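Local coordinates for protein ribulose bisphosphate carboxylase (Pyrococcus horikoshii, PDB 2D69) that probably catalyses the addition of CO2 and water to ribulose 1,5-bisphosphate, giving two molecules of 3-phosphoglycerate, as part of an archaeal AMP degradation pathway, at residues H132-Q137 with Y263-T268; T220-I225 with G246-I251; N226-V231 with M250-V255; E239-E244 with L271-H276. All blocks are in the same frame, centred on the assembly; numbering follows the deposited sequence.

Running from the N terminus, the chain first meets 132-137, a loop between helices 127-130 and 139-147. Interaction 1 joins it to helix 258-271, closing a long loop that encloses both segments of interactions 2 and 3. Those two close short loops round helix 231-244: strand 222-224 pairs with strand 248-252 in interaction 2, and the following loop, 226-231, meets the later part of that strand in interaction 3, so they share M250 and I251. Interaction 4 sets helix 231-244 against the turn before strand 274-278, closing a loop round strand 248-252 and helix 258-271; along the chain it crosses the other three. Together they tie consecutive strands and outer helices of the alpha/beta barrel.

Interaction 1 of 4, residues H132-Q137 with Y263-T268; sequences HFKGPQ and YMREVT
R265 grips the carbonyl oxygen of G135 side-on with two nitrogens: NH2 to O is 2.8 Å and NE to O is 3.0 Å, with the oxygen close to the guanidinium plane. Next to it, K134 bends at chi3 and chi4, which carries NZ to 2.9 Å from E266 OE1, a salt bridge made on the syn side of the carboxylate. At the other end of the loop Q137 reaches out with an extended chain (CG anti to the backbone N, chi1 168°), and its NE2 donates to T268 O at 3.0 Å, coming from above that carbonyl plane. The same NE2 donates to a water 2.8 Å away, which also bonds to T268 OG1.

Around the arginine, K134 CD lies over one guanidinium face, with CE offset toward its rim, and Q137 N over the opposite one. NH1 forms a salt bridge with E269. An alanine in place of R265 would probably leave G135 O without its two donors and the E269 carboxylate without its mate. Loop 132-137 is therefore held to barrel helix 258-271 mainly by charged and polar groups, and E266 and E269 probably offset the like charges of K134 and R265.

Interaction 2 of 4, residues T220-I225 with G246-I251; sequences TKEYLI and GQYVMI
The Y248 ring takes L224 CD2 over one face, a CH-pi contact with CD2 3.5 Å from the ring centroid and 16° off the normal. At the ring's edge sits E222, whose CB is 3.7 Å from Y248 CD1 and whose CG lies in the ring plane. The phenol OH bonds to Q309 NE2. The Y223 ring has I225 CB, two residues on in the chain, over its centre, and its OH is held by D187.

Strands 222-224 and 248-252 are parallel neighbours in the eight-stranded alpha/beta barrel; the short axes of 222-224 and 248-251 are 5.7 Å apart at closest and 17° from parallel. The one direct backbone bond between the two segments is M250 N to I225 O, 2.9 Å and nearly straight at 163°. The M250 side chain lies next to K186, predicted to bind magnesium through a carbamate, and to H278. Toward the N-terminal end the E222 side chain and water do the joining. A bend at chi2 swings CD toward Q247, whose backbone N donates to E222 OE2 at 2.9 Å from above the carboxylate plane; OE2 also forms a salt bridge with R210. OE1 accepts from Y223 N at 2.8 Å. An alanine at E222 would probably leave Q247 N without its acceptor and the R210 charge without its mate. A water donates to both E222 OE2 and Q247 OE1.

Interaction 3 of 4, residues N226-V231 with M250-V255; sequences NITGPV and MIDIVV
T228 and D252 meet on the rim that carries the active site in an alpha/beta barrel, where strand 222-224 has given way to a loop and strand 248-252 passes into a short helix, with D252 at the N-cap position. From T228 CB, the nearest D252 atom is OD2, 4.1 Å away. The side chain then forks. OG1, anti to the carbonyl carbon (chi1 -57°), accepts the backbone N-H of D252 at 2.9 Å in a nearly straight bond of 170°. The methyl CG2 stays on the same residue, 3.8 Å from D252 CB. OG1 also lies 3.4 Å from D252 CG, the two side chains crossing at about a right angle.

D252 is close to E189, predicted to bind magnesium, and to H278, a predicted proton acceptor, so the T228 bond probably helps to position D252 beside the probable active site. S103 of a neighbouring subunit packs on D252, and V99 of that subunit on T228.

Two residues earlier in the loop, N226 and M250 form a single beta bridge, CA to CA 4.7 Å. One of its bonds runs from I227 N to M250 O, 3.2 Å, nearly along the C=O axis. M264 and M234 pack on both I227 and I251. I227 holds CG1 in the crowded position between its backbone N and carbonyl carbon, where it touches I251 CG1 at 3.8 Å.

Interaction 4 of 4, residues E239-E244 with L271-H276; sequences EMVANE and LGLAIH
A242 meets L271 and L273 through its single methyl, which makes the middle of a largely apolar contact. The first kind of touch is methyl against side-chain carbon: A242 CB lies 3.9 Å from L271 CB and 4.2 Å from L273 CD2. On the preceding residue of the helix, V241 CG1 reaches the same L273 CD2 at 4.2 Å, so this leucine methyl meets both V241 and A242. V241 and L273 cross at a slant.

The second kind is branch against backbone. L271 CD1 lies 3.8 Å from E239 CA, and also 4.0 Å from the aliphatic CG of E239, so the glutamate takes part through its backbone and CG rather than its carboxylate.

Between the two leucines G272, the first residue past helix 258-271, has a positive phi (67°), and this turn probably helps both leucines face helix 231-244. Around this, V249 of strand 248-252 packs on both V241 and L273, T268 packs on L273, and V241 also touches F199 and Y207 of helix 199-217; the contact sits where helices 231-244 and 258-271 come together on the outside of the barrel, over strands 248-252 and 274-278.

Interaction 1 of 4, residues H132-Q137 with Y263-T268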
loop_
_atom_site.group_PDB
_atom_site.type_symbol
_atom_site.label_atom_id
_atom_site.label_comp_id
_atom_site.label_asym_id
_atom_site.label_seq_id
_atom_site.Cartn_x
_atom_site.Cartn_y
_atom_site.Cartn_z
ATOM N N HIS A 132 4.580 -5.381 31.373
ATOM C CA HIS A 132 4.123 -5.546 29.992
ATOM C C HIS A 132 2.693 -5.030 29.757
ATOM O O HIS A 132 2.066 -5.402 28.752
ATOM C CB HIS A 132 4.265 -7.021 29.597
ATOM C CG HIS A 132 5.643 -7.540 29.865
ATOM N ND1 HIS A 132 6.778 -6.925 29.366
ATOM C CD2 HIS A 132 6.074 -8.582 30.609
ATOM C CE1 HIS A 132 7.844 -7.585 29.779
ATOM N NE2 HIS A 132 7.448 -8.590 30.538
ATOM N N PHE A 133 2.195 -4.219 30.707
ATOM C CA PHE A 133 0.970 -3.461 30.568
ATOM C C PHE A 133 1.302 -1.970 30.740
ATOM O O PHE A 133 2.133 -1.595 31.559
ATOM C CB PHE A 133 -0.054 -3.894 31.543
ATOM C CG PHE A 133 -0.534 -5.320 31.291
ATOM C CD1 PHE A 133 0.183 -6.365 31.741
ATOM C CD2 PHE A 133 -1.599 -5.559 30.467
ATOM C CE1 PHE A 133 -0.211 -7.667 31.451
ATOM C CE2 PHE A 133 -2.012 -6.859 30.185
ATOM C CZ PHE A 133 -1.311 -7.891 30.680
ATOM N N LYS A 134 0.635 -1.165 29.944
ATOM C CA LYS A 134 0.821 0.298 29.937
ATOM C C LYS A 134 -0.037 1.003 30.953
ATOM O O LYS A 134 0.303 2.102 31.403
ATOM C CB LYS A 134 0.493 0.884 28.566
ATOM C CG LYS A 134 1.561 0.563 27.519
ATOM C CD LYS A 134 1.189 1.177 26.144
ATOM C CE LYS A 134 0.222 0.308 25.371
ATOM N NZ LYS A 134 0.953 -0.917 24.919
ATOM N N GLY A 135 -1.160 0.397 31.293
ATOM C CA GLY A 135 -2.150 1.060 32.108
ATOM C C GLY A 135 -2.781 2.205 31.304
ATOM O O GLY A 135 -2.641 2.243 30.114
ATOM N N PRO A 136 -3.520 3.076 31.949
ATOM C CA PRO A 136 -4.223 4.171 31.276
ATOM C C PRO A 136 -3.311 5.174 30.608
ATOM O O PRO A 136 -2.283 5.495 31.176
ATOM C CB PRO A 136 -4.932 4.874 32.415
ATOM C CG PRO A 136 -5.016 3.868 33.483
ATOM C CD PRO A 136 -3.745 3.072 33.393
ATOM N N GLN A 137 -3.728 5.698 29.453
ATOM C CA GLN A 137 -2.918 6.590 28.712
ATOM C C GLN A 137 -3.023 7.944 29.423
ATOM O O GLN A 137 -2.042 8.668 29.555
ATOM C CB GLN A 137 -3.374 6.696 27.244
ATOM C CG GLN A 137 -2.704 7.849 26.509
ATOM C CD GLN A 137 -3.101 8.016 25.039
ATOM O OE1 GLN A 137 -2.611 8.945 24.384
ATOM N NE2 GLN A 137 -3.965 7.138 24.518
ATOM N N TYR A 263 -6.828 -4.898 22.277
ATOM C CA TYR A 263 -6.464 -4.298 20.999
ATOM C C TYR A 263 -6.880 -2.840 20.911
ATOM O O TYR A 263 -6.119 -1.969 20.380
ATOM C CB TYR A 263 -7.035 -5.137 19.853
ATOM C CG TYR A 263 -6.827 -4.470 18.515
ATOM C CD1 TYR A 263 -5.533 -4.324 17.991
ATOM C CD2 TYR A 263 -7.875 -3.932 17.813
ATOM C CE1 TYR A 263 -5.302 -3.701 16.777
ATOM C CE2 TYR A 263 -7.650 -3.300 16.590
ATOM C CZ TYR A 263 -6.355 -3.191 16.084
ATOM O OH TYR A 263 -6.130 -2.585 14.887
ATOM N N MET A 264 -8.076 -2.527 21.428
ATOM C CA MET A 264 -8.555 -1.133 21.391
ATOM C C MET A 264 -7.669 -0.211 22.166
ATOM O O MET A 264 -7.505 0.919 21.786
ATOM C CB MET A 264 -10.051 -1.023 21.847
ATOM C CG MET A 264 -11.049 -1.562 20.804
ATOM S SD MET A 264 -10.885 -0.698 19.217
ATOM C CE MET A 264 -11.055 1.033 19.615
ATOM N N ARG A 265 -7.010 -0.726 23.194
ATOM C CA ARG A 265 -6.047 0.053 23.928
ATOM C C ARG A 265 -4.848 0.456 23.045
ATOM O O ARG A 265 -4.330 1.540 23.216
ATOM C CB ARG A 265 -5.562 -0.725 25.173
ATOM C CG ARG A 265 -4.441 -0.027 25.985
ATOM C CD ARG A 265 -4.898 1.240 26.689
ATOM N NE ARG A 265 -3.792 1.907 27.400
ATOM C CZ ARG A 265 -2.937 2.762 26.846
ATOM N NH1 ARG A 265 -3.039 3.136 25.558
ATOM N NH2 ARG A 265 -1.963 3.298 27.577
ATOM N N GLU A 266 -4.427 -0.400 22.101
ATOM C CA GLU A 266 -3.399 -0.021 21.108
ATOM C C GLU A 266 -3.922 0.972 20.138
ATOM O O GLU A 266 -3.239 1.953 19.798
ATOM C CB GLU A 266 -2.813 -1.237 20.340
ATOM C CG GLU A 266 -2.245 -2.299 21.237
ATOM C CD GLU A 266 -1.221 -1.689 22.168
ATOM O OE1 GLU A 266 -1.344 -1.900 23.386
ATOM O OE2 GLU A 266 -0.333 -0.927 21.691
ATOM N N VAL A 267 -5.148 0.772 19.689
ATOM C CA VAL A 267 -5.792 1.793 18.811
ATOM C C VAL A 267 -5.841 3.184 19.427
ATOM O O VAL A 267 -5.455 4.179 18.793
ATOM C CB VAL A 267 -7.210 1.353 18.423
ATOM C CG1 VAL A 267 -7.884 2.413 17.599
ATOM C CG2 VAL A 267 -7.147 0.075 17.584
ATOM N N THR A 268 -6.333 3.256 20.657
ATOM C CA THR A 268 -6.447 4.525 21.348
ATOM C C THR A 268 -5.124 5.176 21.698
ATOM O O THR A 268 -5.043 6.423 21.778
ATOM C CB THR A 268 -7.383 4.449 22.607
ATOM O OG1 THR A 268 -6.912 3.504 23.601
ATOM C CG2 THR A 268 -8.798 4.016 22.229
HETATM O O HOH W 1 -5.903 5.310 25.333
#

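Interaction 2 of 4, residues T220-I225 with G246-I251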
loop_
_atom_site.group_PDB
_atom_site.type_symbol
_atom_site.label_atom_id
_atom_site.label_comp_id
_atom_site.label_asym_id
_atom_site.label_seq_id
_atom_site.Cartn_x
_atom_site.Cartn_y
_atom_site.Cartn_z
ATOM N N THR A 220 -14.337 23.499 28.437
ATOM C CA THR A 220 -14.143 22.315 27.645
ATOM C C THR A 220 -15.295 21.294 27.820
ATOM O O THR A 220 -15.710 20.978 28.927
ATOM C CB THR A 220 -12.785 21.715 27.985
ATOM O OG1 THR A 220 -11.746 22.651 27.633
ATOM C CG2 THR A 220 -12.488 20.456 27.119
ATOM N N LYS A 221 -15.782 20.783 26.700
ATOM C CA LYS A 221 -16.847 19.825 26.701
ATOM C C LYS A 221 -16.400 18.566 25.946
ATOM O O LYS A 221 -15.661 18.643 24.954
ATOM C CB LYS A 221 -18.105 20.418 26.060
ATOM C CG LYS A 221 -18.571 21.783 26.625
ATOM C CD LYS A 221 -18.937 21.647 28.072
ATOM C CE LYS A 221 -19.534 22.927 28.631
ATOM N NZ LYS A 221 -19.911 22.696 30.070
ATOM N N GLU A 222 -16.866 17.430 26.419
ATOM C CA GLU A 222 -16.505 16.157 25.817
ATOM C C GLU A 222 -17.687 15.212 25.752
ATOM O O GLU A 222 -18.784 15.518 26.231
ATOM C CB GLU A 222 -15.304 15.529 26.521
ATOM C CG GLU A 222 -14.049 15.717 25.709
ATOM C CD GLU A 222 -14.056 14.989 24.357
ATOM O OE1 GLU A 222 -14.805 14.002 24.157
ATOM O OE2 GLU A 222 -13.261 15.395 23.492
ATOM N N TYR A 223 -17.434 14.063 25.133
ATOM C CA TYR A 223 -18.489 13.170 24.690
ATOM C C TYR A 223 -18.011 11.732 24.810
ATOM O O TYR A 223 -17.136 11.307 24.068
ATOM C CB TYR A 223 -18.842 13.494 23.219
ATOM C CG TYR A 223 -20.021 12.726 22.645
ATOM C CD1 TYR A 223 -20.851 11.967 23.447
ATOM C CD2 TYR A 223 -20.301 12.768 21.298
ATOM C CE1 TYR A 223 -21.882 11.261 22.920
ATOM C CE2 TYR A 223 -21.376 12.074 20.760
ATOM C CZ TYR A 223 -22.141 11.322 21.553
ATOM O OH TYR A 223 -23.187 10.618 21.020
ATOM N N LEU A 224 -18.621 11.001 25.723
ATOM C CA LEU A 224 -18.355 9.620 25.940
ATOM C C LEU A 224 -19.222 8.878 24.971
ATOM O O LEU A 224 -20.270 8.324 25.316
ATOM C CB LEU A 224 -18.683 9.225 27.378
ATOM C CG LEU A 224 -18.046 10.151 28.426
ATOM C CD1 LEU A 224 -18.542 9.791 29.797
ATOM C CD2 LEU A 224 -16.545 10.144 28.405
ATOM N N ILE A 225 -18.746 8.849 23.741
ATOM C CA ILE A 225 -19.479 8.308 22.611
ATOM C C ILE A 225 -19.280 6.832 22.512
ATOM O O ILE A 225 -18.143 6.359 22.544
ATOM C CB ILE A 225 -19.053 9.074 21.326
ATOM C CG1 ILE A 225 -19.903 8.608 20.129
ATOM C CG2 ILE A 225 -17.557 8.919 21.017
ATOM C CD1 ILE A 225 -19.929 9.620 19.040
ATOM N N GLY A 246 -12.414 14.503 18.875
ATOM C CA GLY A 246 -12.760 13.931 20.162
ATOM C C GLY A 246 -11.575 13.378 20.905
ATOM O O GLY A 246 -10.604 12.899 20.288
ATOM N N GLN A 247 -11.652 13.397 22.234
ATOM C CA GLN A 247 -10.617 12.798 23.070
ATOM C C GLN A 247 -11.076 11.657 23.934
ATOM O O GLN A 247 -10.304 11.193 24.764
ATOM C CB GLN A 247 -9.898 13.852 23.936
ATOM C CG GLN A 247 -9.276 14.979 23.110
ATOM C CD GLN A 247 -8.464 16.047 23.906
ATOM O OE1 GLN A 247 -9.026 17.076 24.306
ATOM N NE2 GLN A 247 -7.139 15.838 24.046
ATOM N N TYR A 248 -12.316 11.200 23.762
ATOM C CA TYR A 248 -12.875 10.070 24.515
ATOM C C TYR A 248 -13.689 9.101 23.642
ATOM O O TYR A 248 -14.385 9.501 22.738
ATOM C CB TYR A 248 -13.878 10.614 25.540
ATOM C CG TYR A 248 -13.499 11.006 26.967
ATOM C CD1 TYR A 248 -13.595 12.360 27.401
ATOM C CD2 TYR A 248 -13.220 10.067 27.905
ATOM C CE1 TYR A 248 -13.430 12.695 28.737
ATOM C CE2 TYR A 248 -13.000 10.405 29.237
ATOM C CZ TYR A 248 -13.118 11.720 29.647
ATOM O OH TYR A 248 -12.952 12.011 30.964
ATOM N N VAL A 249 -13.586 7.813 23.931
ATOM C CA VAL A 249 -14.553 6.825 23.474
ATOM C C VAL A 249 -15.010 6.031 24.667
ATOM O O VAL A 249 -14.252 5.829 25.632
ATOM C CB VAL A 249 -13.953 5.904 22.373
ATOM C CG1 VAL A 249 -13.533 6.730 21.209
ATOM C CG2 VAL A 249 -12.722 5.131 22.864
ATOM N N MET A 250 -16.239 5.515 24.566
ATOM C CA MET A 250 -16.839 4.682 25.549
ATOM C C MET A 250 -16.925 3.274 24.966
ATOM O O MET A 250 -17.295 3.084 23.800
ATOM C CB MET A 250 -18.245 5.181 25.877
ATOM C CG MET A 250 -19.179 4.079 26.500
ATOM S SD MET A 250 -20.732 4.867 27.017
ATOM C CE MET A 250 -21.750 3.520 26.850
ATOM N N ILE A 251 -16.551 2.307 25.761
ATOM C CA ILE A 251 -16.634 0.919 25.351
ATOM C C ILE A 251 -17.362 0.161 26.456
ATOM O O ILE A 251 -17.030 0.314 27.616
ATOM C CB ILE A 251 -15.233 0.334 25.123
ATOM C CG1 ILE A 251 -14.463 1.106 24.029
ATOM C CG2 ILE A 251 -15.315 -1.119 24.701
ATOM C CD1 ILE A 251 -13.020 0.640 23.828
HETATM O O HOH W 2 -14.756 12.196 22.095
HETATM O O HOH W 3 -11.524 17.594 23.467
#

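Interaction 3 of 4, residues N226-V231 with M250-V255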
loop_
_atom_site.group_PDB
_atom_site.type_symbol
_atom_site.label_atom_id
_atom_site.label_comp_id
_atom_site.label_asym_id
_atom_site.label_seq_id
_atom_site.Cartn_x
_atom_site.Cartn_y
_atom_site.Cartn_z
ATOM N N ASN A 226 -20.387 6.093 22.393
ATOM C CA ASN A 226 -20.373 4.630 22.406
ATOM C C ASN A 226 -19.937 4.006 21.067
ATOM O O ASN A 226 -20.688 3.993 20.117
ATOM C CB ASN A 226 -21.745 4.165 22.764
ATOM C CG ASN A 226 -21.817 2.714 23.096
ATOM O OD1 ASN A 226 -22.873 2.218 23.543
ATOM N ND2 ASN A 226 -20.713 2.036 23.004
ATOM N N ILE A 227 -18.711 3.505 21.014
ATOM C CA ILE A 227 -18.121 2.870 19.813
ATOM C C ILE A 227 -18.251 1.344 19.864
ATOM O O ILE A 227 -17.760 0.647 19.000
ATOM C CB ILE A 227 -16.647 3.215 19.666
ATOM C CG1 ILE A 227 -15.800 2.645 20.789
ATOM C CG2 ILE A 227 -16.410 4.797 19.675
ATOM C CD1 ILE A 227 -14.293 2.598 20.424
ATOM N N THR A 228 -18.889 0.843 20.893
ATOM C CA THR A 228 -19.046 -0.600 21.071
ATOM C C THR A 228 -19.631 -1.236 19.788
ATOM O O THR A 228 -20.548 -0.691 19.166
ATOM C CB THR A 228 -19.976 -0.872 22.227
ATOM O OG1 THR A 228 -19.492 -0.267 23.411
ATOM C CG2 THR A 228 -20.067 -2.351 22.551
ATOM N N GLY A 229 -19.051 -2.389 19.431
ATOM C CA GLY A 229 -19.366 -3.151 18.247
ATOM C C GLY A 229 -18.348 -4.303 18.040
ATOM O O GLY A 229 -17.394 -4.453 18.797
ATOM N N PRO A 230 -18.538 -5.073 16.971
ATOM C CA PRO A 230 -17.490 -5.959 16.435
ATOM C C PRO A 230 -16.212 -5.138 16.316
ATOM O O PRO A 230 -16.308 -3.968 15.953
ATOM C CB PRO A 230 -18.006 -6.312 15.044
ATOM C CG PRO A 230 -19.483 -6.129 15.123
ATOM C CD PRO A 230 -19.777 -5.131 16.175
ATOM N N VAL A 231 -15.062 -5.737 16.600
ATOM C CA VAL A 231 -13.842 -4.962 16.843
ATOM C C VAL A 231 -13.451 -4.035 15.684
ATOM O O VAL A 231 -13.005 -2.914 15.908
ATOM C CB VAL A 231 -12.548 -5.779 17.161
ATOM C CG1 VAL A 231 -11.814 -5.079 18.288
ATOM C CG2 VAL A 231 -12.799 -7.145 17.511
ATOM N N MET A 250 -16.239 5.515 24.566
ATOM C CA MET A 250 -16.839 4.682 25.549
ATOM C C MET A 250 -16.925 3.274 24.966
ATOM O O MET A 250 -17.295 3.084 23.800
ATOM C CB MET A 250 -18.245 5.181 25.877
ATOM C CG MET A 250 -19.179 4.079 26.500
ATOM S SD MET A 250 -20.732 4.867 27.017
ATOM C CE MET A 250 -21.750 3.520 26.850
ATOM N N ILE A 251 -16.551 2.307 25.761
ATOM C CA ILE A 251 -16.634 0.919 25.351
ATOM C C ILE A 251 -17.362 0.161 26.456
ATOM O O ILE A 251 -17.030 0.314 27.616
ATOM C CB ILE A 251 -15.233 0.334 25.123
ATOM C CG1 ILE A 251 -14.463 1.106 24.029
ATOM C CG2 ILE A 251 -15.315 -1.119 24.701
ATOM C CD1 ILE A 251 -13.020 0.640 23.828
ATOM N N ASP A 252 -18.338 -0.645 26.077
ATOM C CA ASP A 252 -18.986 -1.612 26.927
ATOM C C ASP A 252 -18.011 -2.814 27.059
ATOM O O ASP A 252 -18.022 -3.715 26.232
ATOM C CB ASP A 252 -20.331 -2.145 26.352
ATOM C CG ASP A 252 -21.419 -1.072 26.138
ATOM O OD1 ASP A 252 -21.290 0.072 26.677
ATOM O OD2 ASP A 252 -22.472 -1.305 25.428
ATOM N N ILE A 253 -17.140 -2.810 28.059
ATOM C CA ILE A 253 -15.990 -3.697 28.014
ATOM C C ILE A 253 -16.305 -5.119 28.351
ATOM O O ILE A 253 -15.573 -5.978 27.943
ATOM C CB ILE A 253 -14.799 -3.221 28.885
ATOM C CG1 ILE A 253 -15.113 -3.300 30.389
ATOM C CG2 ILE A 253 -14.367 -1.824 28.498
ATOM C CD1 ILE A 253 -13.942 -3.048 31.224
ATOM N N VAL A 254 -17.346 -5.357 29.119
ATOM C CA VAL A 254 -17.709 -6.735 29.460
ATOM C C VAL A 254 -18.417 -7.423 28.292
ATOM O O VAL A 254 -18.107 -8.559 27.957
ATOM C CB VAL A 254 -18.554 -6.829 30.763
ATOM C CG1 VAL A 254 -18.912 -8.353 31.117
ATOM C CG2 VAL A 254 -17.795 -6.224 31.881
ATOM N N VAL A 255 -19.373 -6.750 27.687
ATOM C CA VAL A 255 -20.058 -7.252 26.512
ATOM C C VAL A 255 -19.069 -7.409 25.333
ATOM O O VAL A 255 -19.082 -8.390 24.635
ATOM C CB VAL A 255 -21.147 -6.244 26.056
ATOM C CG1 VAL A 255 -21.772 -6.681 24.812
ATOM C CG2 VAL A 255 -22.208 -6.019 27.180
#

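Interaction 4 of 4, residues E239-E244 with L271-H276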
loop_
_atom_site.group_PDB
_atom_site.type_symbol
_atom_site.label_atom_id
_atom_site.label_comp_id
_atom_site.label_asym_id
_atom_site.label_seq_id
_atom_site.Cartn_x
_atom_site.Cartn_y
_atom_site.Cartn_z
ATOM N N GLU A 239 -11.538 5.880 15.094
ATOM C CA GLU A 239 -10.832 6.778 14.146
ATOM C C GLU A 239 -11.687 7.970 13.745
ATOM O O GLU A 239 -11.205 9.152 13.622
ATOM C CB GLU A 239 -10.413 5.985 12.868
ATOM C CG GLU A 239 -9.341 4.923 13.112
ATOM C CD GLU A 239 -9.034 4.038 11.890
ATOM O OE1 GLU A 239 -9.876 3.930 10.985
ATOM O OE2 GLU A 239 -7.952 3.439 11.833
ATOM N N MET A 240 -12.973 7.741 13.558
ATOM C CA MET A 240 -13.898 8.855 13.243
ATOM C C MET A 240 -14.010 9.884 14.369
ATOM O O MET A 240 -14.017 11.096 14.123
ATOM C CB MET A 240 -15.285 8.371 12.869
ATOM C CG MET A 240 -15.379 7.543 11.584
ATOM S SD MET A 240 -17.016 6.709 11.731
ATOM C CE MET A 240 -16.891 5.375 10.453
ATOM N N VAL A 241 -14.010 9.398 15.608
ATOM C CA VAL A 241 -14.088 10.285 16.766
ATOM C C VAL A 241 -12.831 11.170 16.797
ATOM O O VAL A 241 -12.935 12.407 16.805
ATOM C CB VAL A 241 -14.313 9.434 18.089
ATOM C CG1 VAL A 241 -14.178 10.361 19.357
ATOM C CG2 VAL A 241 -15.682 8.805 18.071
ATOM N N ALA A 242 -11.643 10.566 16.709
ATOM C CA ALA A 242 -10.341 11.287 16.783
ATOM C C ALA A 242 -10.258 12.303 15.654
ATOM O O ALA A 242 -9.832 13.460 15.827
ATOM C CB ALA A 242 -9.195 10.322 16.689
ATOM N N ASN A 243 -10.717 11.877 14.487
ATOM C CA ASN A 243 -10.742 12.732 13.325
ATOM C C ASN A 243 -11.577 13.958 13.469
ATOM O O ASN A 243 -11.264 15.000 12.917
ATOM C CB ASN A 243 -11.279 11.961 12.128
ATOM C CG ASN A 243 -10.352 12.001 11.057
ATOM O OD1 ASN A 243 -9.450 11.104 11.001
ATOM N ND2 ASN A 243 -10.396 13.108 10.246
ATOM N N GLU A 244 -12.643 13.836 14.228
ATOM C CA GLU A 244 -13.519 14.955 14.488
ATOM C C GLU A 244 -13.054 15.845 15.642
ATOM O O GLU A 244 -13.658 16.877 15.885
ATOM C CB GLU A 244 -14.965 14.454 14.668
ATOM C CG GLU A 244 -16.044 15.377 14.115
ATOM C CD GLU A 244 -16.015 15.557 12.600
ATOM O OE1 GLU A 244 -15.614 14.652 11.877
ATOM O OE2 GLU A 244 -16.413 16.624 12.132
ATOM N N LEU A 271 -4.353 7.191 18.689
ATOM C CA LEU A 271 -5.259 8.277 18.334
ATOM C C LEU A 271 -5.445 9.336 19.423
ATOM O O LEU A 271 -6.181 10.271 19.229
ATOM C CB LEU A 271 -6.616 7.695 17.963
ATOM C CG LEU A 271 -6.687 6.708 16.798
ATOM C CD1 LEU A 271 -8.040 6.141 16.696
ATOM C CD2 LEU A 271 -6.337 7.408 15.481
ATOM N N GLY A 272 -4.792 9.192 20.567
ATOM C CA GLY A 272 -4.995 10.120 21.677
ATOM C C GLY A 272 -6.364 10.126 22.361
ATOM O O GLY A 272 -6.877 11.172 22.737
ATOM N N LEU A 273 -6.975 8.948 22.491
ATOM C CA LEU A 273 -8.299 8.831 23.046
ATOM C C LEU A 273 -8.264 8.217 24.462
ATOM O O LEU A 273 -7.650 7.155 24.646
ATOM C CB LEU A 273 -9.109 7.905 22.119
ATOM C CG LEU A 273 -9.351 8.400 20.687
ATOM C CD1 LEU A 273 -9.968 7.304 19.844
ATOM C CD2 LEU A 273 -10.278 9.621 20.698
ATOM N N ALA A 274 -8.943 8.862 25.426
ATOM C CA ALA A 274 -9.241 8.239 26.730
ATOM C C ALA A 274 -10.394 7.250 26.560
ATOM O O ALA A 274 -11.271 7.469 25.726
ATOM C CB ALA A 274 -9.594 9.253 27.709
ATOM N N ILE A 275 -10.372 6.182 27.341
ATOM C CA ILE A 275 -11.384 5.134 27.324
ATOM C C ILE A 275 -12.252 5.228 28.588
ATOM O O ILE A 275 -11.763 5.262 29.714
ATOM C CB ILE A 275 -10.772 3.741 27.243
ATOM C CG1 ILE A 275 -9.980 3.541 25.943
ATOM C CG2 ILE A 275 -11.838 2.669 27.288
ATOM C CD1 ILE A 275 -9.149 2.286 25.902
ATOM N N HIS A 276 -13.546 5.331 28.360
ATOM C CA HIS A 276 -14.547 5.240 29.383
ATOM C C HIS A 276 -15.126 3.833 29.286
ATOM O O HIS A 276 -15.683 3.452 28.272
ATOM C CB HIS A 276 -15.645 6.275 29.179
ATOM C CG HIS A 276 -16.750 6.145 30.180
ATOM N ND1 HIS A 276 -16.833 6.939 31.300
ATOM C CD2 HIS A 276 -17.782 5.271 30.253
ATOM C CE1 HIS A 276 -17.891 6.570 32.009
ATOM N NE2 HIS A 276 -18.467 5.539 31.410
#